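2-phospho-L-lactate guanylyltransferase (Methanosarcina mazei, PDB 2I5E) probably catalyses the GTP-dependent guanylylation of (2S)-2-phospholactate to (2S)-lactyl-2-diphospho-5'-guanosine, a step in the biosynthesis of coenzyme F420. Local coordinates at residues L98-P103 against S165-T170; S135-K140 against S151-S156. All coordinates share one frame; numbering follows the deposited sequence.

Following the chain from the N terminus, strand 91-94 leads into 98-103, the first half of contact 1, whose last residue opens helix 103-109. After strands 116-120 and 126-131 comes 135-140, which contact 2 pairs with 151-156 at the end of helix 145-154, closing a short loop. Strand 160-162 then leads to 165-170, which completes contact 1. The small closure of contact 2 thus sits wholly within the larger one. Their centres lie about 24 Å apart and their nearest atoms about 14 Å, so they do not touch. Contact 1, the nearer to the chain centre, joins two loops leaving the main sheet; contact 2 joins a loop and a helix.

Contact 1: residues L98-P103 against S165-T170; sequences LPLLSP and SFMAGT
L100 meets M167 and T170 through apolar groups, with L101 and A168 forming a second patch. The L100 and M167 side chains cross obliquely, their CB atoms 3.8 Å apart. Further out, L100 CD1 lies 3.8 Å from the SE of M167, a selenomethionine, and also touches CB and CG2 of T170, so that one methyl branch serves both neighbours. A chi2 near 76° turns CD1 of L101 onto A168 CB, 3.5 Å away. L98 adds a looser touch, CD2 against the carbonyl oxygen of A168.

No direct hydrogen bond crosses between the segments; one water does that work. It accepts from L100 N at 3.0 Å. Its own protons go to the other segment, to M167 O at 2.8 Å and to T170 O at 2.6 Å, joining the two segments through three backbone atoms. The setting is two loops of a GT-A-like nucleotidyltransferase fold, one following strand 91-94 and the other strand 160-162, each containing a type I beta turn: L98 to L101 and M167 to T170.

Within 165-170, side-chain hydroxyls hold the bend. S165 OG takes an almost straight bond from A168 N (3.1 Å, 172° at the hydrogen), an ST motif, while T170 OG1 donates to F166 O at 2.7 Å. D164 of the second subunit hydrogen-bonds both S165 OG and M167 N, which ties this loop to the homodimer interface. T170 OG1 also bonds a Tris molecule, probably from the crystallisation liquor. On the opposing segment, S102 is the N-cap of helix 103-109, its OG hydrogen-bonded to H105 N.

Contact 2: residues S135-K140 against S151-S156; sequences SKYRVK and SIATDS
I152, near the end of helix 145-154, packs against Y137 and R138 in a largely apolar contact between that helix and the extended loop that follows strand 126-131. Its two branches take different partners. CG2 sits over one face of the Y137 ring, 4.1 Å from the centroid and 20° off the ring normal, a CH-pi contact displaced toward the rim. CD1, on the other branch, lies 3.3 Å from R138 O. It also lies over one face of the R138 guanidinium, 3.6 Å from its plane and toward the rim, while CG1 approaches R138 NH2 at 3.5 Å. Both side chains cross that of I152 at about a right angle. The R138 chain is extended through chi2, then bent at chi3 (77°), which sets NE aside, consistent with a guanidinium that turns a face to the isoleucine.

The Y137 ring is met from a second direction by A153, whose CB lies at the ring edge, in plane, 3.9 Å from CE1. Y137 CG stands anti to its backbone N (chi1 -154°), nearer the helix than CB; the OH of Y137 hydrogen-bonds H149 O, one turn back. L129, I131 and V116 also touch this ring, placing it between the helix and the main sheet.

At the other end K136 NZ donates to S156 O at 3.0 Å, and S156 CB packs 3.7 Å from K136 O. S156 OG is hydrogen-bonded to Q158 NE2.

The chemistry divides by depth: a buried tyrosine ring is covered by alkyl groups, whereas toward the surface R138 lays its guanidinium face on the I152 side chain and K136 hydrogen-bonds S156 O. A positive ammonium near the C-terminal end of helix 145-154 is consistent with a favourable interaction with the carbonyl-rich helix end.

Contact 1: residues L98-P103 against S165-T170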
ATOM      1  N   LEU A  98       3.346   7.921   9.920  1.00 25.92           N
ATOM      2  CA  LEU A  98       3.954   6.978   9.036  1.00 28.91           C
ATOM      3  C   LEU A  98       4.958   6.107   9.854  1.00 28.82           C
ATOM      4  O   LEU A  98       6.127   6.243   9.677  1.00 26.08           O
ATOM      5  CB  LEU A  98       4.666   7.759   7.890  1.00 27.29           C
ATOM      6  CG  LEU A  98       3.783   8.825   7.102  1.00 30.38           C
ATOM      7  CD1 LEU A  98       4.544   9.442   5.989  1.00 24.27           C
ATOM      8  CD2 LEU A  98       2.553   8.239   6.492  1.00 23.15           C
ATOM      9  N   PRO A  99       4.467   5.224  10.727  1.00 31.27           N
ATOM     10  CA  PRO A  99       5.373   4.430  11.531  1.00 32.96           C
ATOM     11  C   PRO A  99       6.152   3.297  10.790  1.00 34.75           C
ATOM     12  O   PRO A  99       7.024   2.666  11.400  1.00 36.97           O
ATOM     13  CB  PRO A  99       4.456   3.910  12.637  1.00 31.07           C
ATOM     14  CG  PRO A  99       3.189   3.637  11.889  1.00 29.03           C
ATOM     15  CD  PRO A  99       3.056   4.896  11.062  1.00 32.01           C
ATOM     16  N   LEU A 100       5.891   3.090   9.495  1.00 34.43           N
ATOM     17  CA  LEU A 100       6.555   2.052   8.666  1.00 32.91           C
ATOM     18  C   LEU A 100       7.632   2.665   7.770  1.00 33.36           C
ATOM     19  O   LEU A 100       8.299   1.986   7.011  1.00 33.90           O
ATOM     20  CB  LEU A 100       5.494   1.271   7.850  1.00 30.62           C
ATOM     21  CG  LEU A 100       4.419   0.581   8.697  1.00 31.53           C
ATOM     22  CD1 LEU A 100       3.557  -0.330   7.835  1.00 25.93           C
ATOM     23  CD2 LEU A 100       5.061  -0.233   9.889  1.00 30.20           C
ATOM     24  N   LEU A 101       7.781   3.966   7.883  1.00 31.49           N
ATOM     25  CA  LEU A 101       8.683   4.718   7.077  1.00 33.28           C
ATOM     26  C   LEU A 101      10.040   4.614   7.709  1.00 34.58           C
ATOM     27  O   LEU A 101      10.172   4.749   8.953  1.00 35.97           O
ATOM     28  CB  LEU A 101       8.232   6.168   7.077  1.00 30.99           C
ATOM     29  CG  LEU A 101       9.072   7.086   6.254  1.00 33.96           C
ATOM     30  CD1 LEU A 101       8.740   6.869   4.759  1.00 27.27           C
ATOM     31  CD2 LEU A 101       8.822   8.525   6.755  1.00 31.07           C
ATOM     32  N   SER A 102      11.024   4.332   6.860  1.00 36.15           N
ATOM     33  CA  SER A 102      12.369   3.838   7.231  1.00 34.43           C
ATOM     34  C   SER A 102      13.309   4.929   6.770  1.00 34.28           C
ATOM     35  O   SER A 102      12.946   5.800   5.977  1.00 34.93           O
ATOM     36  CB  SER A 102      12.722   2.586   6.465  1.00 34.07           C
ATOM     37  OG  SER A 102      12.870   2.921   5.059  1.00 34.80           O
ATOM     38  N   PRO A 103      14.518   4.973   7.338  1.00 35.58           N
ATOM     39  CA  PRO A 103      15.460   5.909   6.764  1.00 34.22           C
ATOM     40  C   PRO A 103      15.769   5.614   5.312  1.00 34.28           C
ATOM     41  O   PRO A 103      16.044   6.520   4.582  1.00 34.01           O
ATOM     42  CB  PRO A 103      16.709   5.695   7.640  1.00 36.44           C
ATOM     43  CG  PRO A 103      16.153   5.256   8.999  1.00 34.28           C
ATOM     44  CD  PRO A 103      15.015   4.364   8.614  1.00 34.93           C
ATOM     45  N   SER A 165       5.766   2.530  -2.537  1.00 28.17           N
ATOM     46  CA  SER A 165       6.186   1.820  -1.373  1.00 26.97           C
ATOM     47  C   SER A 165       4.912   1.535  -0.561  1.00 26.83           C
ATOM     48  O   SER A 165       4.247   2.465  -0.159  1.00 27.05           O
ATOM     49  CB  SER A 165       7.016   2.788  -0.496  1.00 28.73           C
ATOM     50  OG  SER A 165       7.305   2.152   0.721  1.00 27.89           O
ATOM     51  N   PHE A 166       4.700   0.282  -0.188  1.00 25.83           N
ATOM     52  CA  PHE A 166       3.662  -0.163   0.714  1.00 27.81           C
ATOM     53  C   PHE A 166       3.911   0.466   2.117  1.00 28.86           C
ATOM     54  O   PHE A 166       2.960   0.865   2.794  1.00 30.40           O
ATOM     55  CB  PHE A 166       3.695  -1.726   0.780  1.00 27.16           C
ATOM     56  CG  PHE A 166       2.501  -2.388   1.495  1.00 29.17           C
ATOM     57  CD1 PHE A 166       1.536  -3.050   0.790  1.00 33.17           C
ATOM     58  CD2 PHE A 166       2.381  -2.360   2.878  1.00 34.27           C
ATOM     59  CE1 PHE A 166       0.476  -3.715   1.461  1.00 32.76           C
ATOM     60  CE2 PHE A 166       1.314  -2.946   3.552  1.00 33.68           C
ATOM     61  CZ  PHE A 166       0.380  -3.630   2.862  1.00 33.23           C
HETATM   62  N   MSE A 167       5.156   0.468   2.589  1.00 28.29           N
HETATM   63  CA  MSE A 167       5.417   0.847   3.977  1.00 28.62           C
HETATM   64  C   MSE A 167       5.262   2.373   4.120  1.00 28.70           C
HETATM   65  O   MSE A 167       4.647   2.823   5.070  1.00 29.12           O
HETATM   66  CB  MSE A 167       6.808   0.453   4.403  1.00 30.54           C
HETATM   67  CG  MSE A 167       7.101  -1.068   4.380  1.00 33.56           C
HETATM   68 SE   MSE A 167       5.925  -2.169   5.430  0.80 45.90          SE
HETATM   69  CE  MSE A 167       5.488  -3.570   4.028  1.00 41.27           C
ATOM     70  N   ALA A 168       5.789   3.162   3.170  1.00 25.49           N
ATOM     71  CA  ALA A 168       5.701   4.613   3.290  1.00 25.58           C
ATOM     72  C   ALA A 168       4.253   5.064   2.916  1.00 26.71           C
ATOM     73  O   ALA A 168       3.811   6.174   3.214  1.00 25.85           O
ATOM     74  CB  ALA A 168       6.763   5.318   2.320  1.00 23.45           C
ATOM     75  N   GLY A 169       3.519   4.199   2.256  1.00 26.96           N
ATOM     76  CA  GLY A 169       2.141   4.500   1.970  1.00 26.60           C
ATOM     77  C   GLY A 169       1.076   4.086   2.960  1.00 28.24           C
ATOM     78  O   GLY A 169      -0.095   4.407   2.758  1.00 27.10           O
ATOM     79  N   THR A 170       1.472   3.410   4.045  1.00 30.10           N
ATOM     80  CA  THR A 170       0.576   3.055   5.183  1.00 29.37           C
ATOM     81  C   THR A 170       0.602   4.155   6.214  1.00 31.27           C
ATOM     82  O   THR A 170       1.481   4.223   7.107  1.00 29.42           O
ATOM     83  CB  THR A 170       1.044   1.728   5.754  1.00 31.29           C
ATOM     84  OG1 THR A 170       1.083   0.807   4.664  1.00 30.23           O
ATOM     85  CG2 THR A 170       0.117   1.138   6.816  1.00 29.95           C
TER
HETATM   86  O   HOH W   1       4.059   4.207   7.410  1.00 30.81           O

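Contact 2: residues S135-K140 against S151-S156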
ATOM      1  N   SER A 135       9.794  27.322  -4.941  1.00 43.99           N
ATOM      2  CA  SER A 135       9.383  28.665  -5.395  1.00 47.17           C
ATOM      3  C   SER A 135       8.341  28.469  -6.455  1.00 48.11           C
ATOM      4  O   SER A 135       7.536  29.358  -6.665  1.00 50.56           O
ATOM      5  CB  SER A 135      10.603  29.483  -5.956  1.00 46.54           C
ATOM      6  OG  SER A 135      11.454  28.718  -6.831  1.00 47.14           O
ATOM      7  N   LYS A 136       8.349  27.264  -7.061  1.00 48.12           N
ATOM      8  CA  LYS A 136       7.498  26.862  -8.195  1.00 48.71           C
ATOM      9  C   LYS A 136       6.390  25.857  -7.815  1.00 47.55           C
ATOM     10  O   LYS A 136       5.689  25.373  -8.692  1.00 49.90           O
ATOM     11  CB  LYS A 136       8.368  26.226  -9.298  1.00 48.86           C
ATOM     12  CG  LYS A 136       8.865  27.194 -10.377  1.00 51.68           C
ATOM     13  CD  LYS A 136       9.223  26.406 -11.596  1.00 55.14           C
ATOM     14  CE  LYS A 136       8.783  27.098 -12.877  1.00 59.30           C
ATOM     15  NZ  LYS A 136       8.848  26.073 -13.989  1.00 57.02           N
ATOM     16  N   TYR A 137       6.239  25.559  -6.526  1.00 45.92           N
ATOM     17  CA  TYR A 137       5.293  24.557  -6.036  1.00 42.91           C
ATOM     18  C   TYR A 137       4.349  25.089  -5.011  1.00 42.79           C
ATOM     19  O   TYR A 137       4.738  25.915  -4.193  1.00 43.09           O
ATOM     20  CB  TYR A 137       6.034  23.347  -5.477  1.00 43.04           C
ATOM     21  CG  TYR A 137       5.128  22.103  -5.570  1.00 43.29           C
ATOM     22  CD1 TYR A 137       4.912  21.449  -6.805  1.00 38.45           C
ATOM     23  CD2 TYR A 137       4.453  21.620  -4.428  1.00 42.70           C
ATOM     24  CE1 TYR A 137       4.060  20.309  -6.880  1.00 40.53           C
ATOM     25  CE2 TYR A 137       3.617  20.484  -4.496  1.00 41.66           C
ATOM     26  CZ  TYR A 137       3.413  19.860  -5.707  1.00 42.15           C
ATOM     27  OH  TYR A 137       2.586  18.770  -5.724  1.00 41.43           O
ATOM     28  N   ARG A 138       3.091  24.629  -5.039  1.00 41.81           N
ATOM     29  CA  ARG A 138       2.077  24.994  -4.055  1.00 41.29           C
ATOM     30  C   ARG A 138       1.432  23.675  -3.523  1.00 37.66           C
ATOM     31  O   ARG A 138       1.223  22.780  -4.276  1.00 39.41           O
ATOM     32  CB  ARG A 138       1.071  25.966  -4.756  1.00 43.44           C
ATOM     33  CG  ARG A 138      -0.328  26.090  -4.106  1.00 45.86           C
ATOM     34  CD  ARG A 138      -1.342  26.958  -4.989  1.00 47.20           C
ATOM     35  NE  ARG A 138      -1.882  26.211  -6.150  1.00 53.90           N
ATOM     36  CZ  ARG A 138      -2.839  25.275  -6.071  1.00 55.04           C
ATOM     37  NH1 ARG A 138      -3.353  24.980  -4.886  1.00 56.93           N
ATOM     38  NH2 ARG A 138      -3.300  24.641  -7.162  1.00 54.82           N
ATOM     39  N   VAL A 139       1.204  23.497  -2.232  1.00 34.10           N
ATOM     40  CA  VAL A 139       0.585  22.282  -1.748  1.00 32.27           C
ATOM     41  C   VAL A 139      -0.916  22.464  -1.504  1.00 33.39           C
ATOM     42  O   VAL A 139      -1.360  23.579  -1.138  1.00 36.83           O
ATOM     43  CB  VAL A 139       1.151  21.772  -0.336  1.00 29.85           C
ATOM     44  CG1 VAL A 139       2.684  21.468  -0.372  1.00 26.95           C
ATOM     45  CG2 VAL A 139       0.810  22.758   0.754  1.00 26.75           C
ATOM     46  N   LYS A 140      -1.653  21.340  -1.535  1.00 33.71           N
ATOM     47  CA  LYS A 140      -3.057  21.289  -1.215  1.00 35.64           C
ATOM     48  C   LYS A 140      -3.384  19.905  -0.690  1.00 36.08           C
ATOM     49  O   LYS A 140      -3.860  19.038  -1.460  1.00 35.89           O
ATOM     50  CB  LYS A 140      -3.908  21.583  -2.445  1.00 35.21           C
ATOM     51  CG  LYS A 140      -5.398  21.902  -2.056  1.00 40.09           C
ATOM     52  CD  LYS A 140      -6.154  22.234  -3.343  1.00 43.79           C
ATOM     53  CE  LYS A 140      -7.638  22.555  -3.093  1.00 45.37           C
ATOM     54  NZ  LYS A 140      -8.446  21.267  -2.779  1.00 46.39           N
ATOM     55  N   SER A 151      -0.721  17.110 -10.431  1.00 39.44           N
ATOM     56  CA  SER A 151      -1.178  18.031 -11.494  1.00 43.88           C
ATOM     57  C   SER A 151      -0.749  19.493 -11.212  1.00 43.95           C
ATOM     58  O   SER A 151      -0.539  20.276 -12.157  1.00 44.64           O
ATOM     59  CB  SER A 151      -2.686  17.879 -11.794  1.00 44.66           C
ATOM     60  OG  SER A 151      -3.436  18.915 -11.207  1.00 50.21           O
ATOM     61  N   ILE A 152      -0.601  19.839  -9.925  1.00 44.58           N
ATOM     62  CA  ILE A 152       0.179  21.049  -9.525  1.00 44.14           C
ATOM     63  C   ILE A 152       1.600  20.949 -10.107  1.00 45.12           C
ATOM     64  O   ILE A 152       2.097  21.913 -10.627  1.00 45.24           O
ATOM     65  CB  ILE A 152       0.163  21.410  -7.975  1.00 44.30           C
ATOM     66  CG1 ILE A 152      -1.225  21.798  -7.471  1.00 43.19           C
ATOM     67  CG2 ILE A 152       1.119  22.631  -7.644  1.00 45.26           C
ATOM     68  CD1 ILE A 152      -1.401  21.593  -5.883  1.00 42.16           C
ATOM     69  N   ALA A 153       2.232  19.776 -10.089  1.00 45.65           N
ATOM     70  CA  ALA A 153       3.551  19.671 -10.613  1.00 46.97           C
ATOM     71  C   ALA A 153       3.566  19.870 -12.131  1.00 49.46           C
ATOM     72  O   ALA A 153       4.493  20.478 -12.681  1.00 50.31           O
ATOM     73  CB  ALA A 153       4.196  18.316 -10.233  1.00 47.17           C
ATOM     74  N   THR A 154       2.560  19.359 -12.839  1.00 50.04           N
ATOM     75  CA  THR A 154       2.747  19.303 -14.277  1.00 50.59           C
ATOM     76  C   THR A 154       2.332  20.647 -14.892  1.00 50.31           C
ATOM     77  O   THR A 154       3.068  21.121 -15.747  1.00 50.37           O
ATOM     78  CB  THR A 154       2.072  18.086 -14.999  1.00 50.71           C
ATOM     79  OG1 THR A 154       0.655  18.264 -15.066  1.00 52.95           O
ATOM     80  CG2 THR A 154       2.378  16.750 -14.332  1.00 48.95           C
ATOM     81  N   ASP A 155       1.163  21.187 -14.491  1.00 49.90           N
ATOM     82  CA  ASP A 155       0.765  22.592 -14.694  1.00 50.51           C
ATOM     83  C   ASP A 155       1.882  23.655 -14.447  1.00 51.22           C
ATOM     84  O   ASP A 155       1.756  24.819 -14.910  1.00 51.32           O
ATOM     85  CB  ASP A 155      -0.435  22.960 -13.833  1.00 49.68           C
ATOM     86  CG  ASP A 155      -1.715  22.230 -14.240  1.00 52.49           C
ATOM     87  OD1 ASP A 155      -1.691  21.353 -15.145  1.00 52.49           O
ATOM     88  OD2 ASP A 155      -2.767  22.560 -13.629  1.00 52.74           O
ATOM     89  N   SER A 156       2.937  23.245 -13.732  1.00 50.69           N
ATOM     90  CA  SER A 156       4.055  24.091 -13.392  1.00 51.16           C
ATOM     91  C   SER A 156       5.396  23.669 -14.067  1.00 51.55           C
ATOM     92  O   SER A 156       6.461  24.223 -13.763  1.00 51.64           O
ATOM     93  CB  SER A 156       4.209  24.188 -11.859  1.00 51.58           C
ATOM     94  OG  SER A 156       5.353  23.478 -11.380  1.00 53.55           O
TER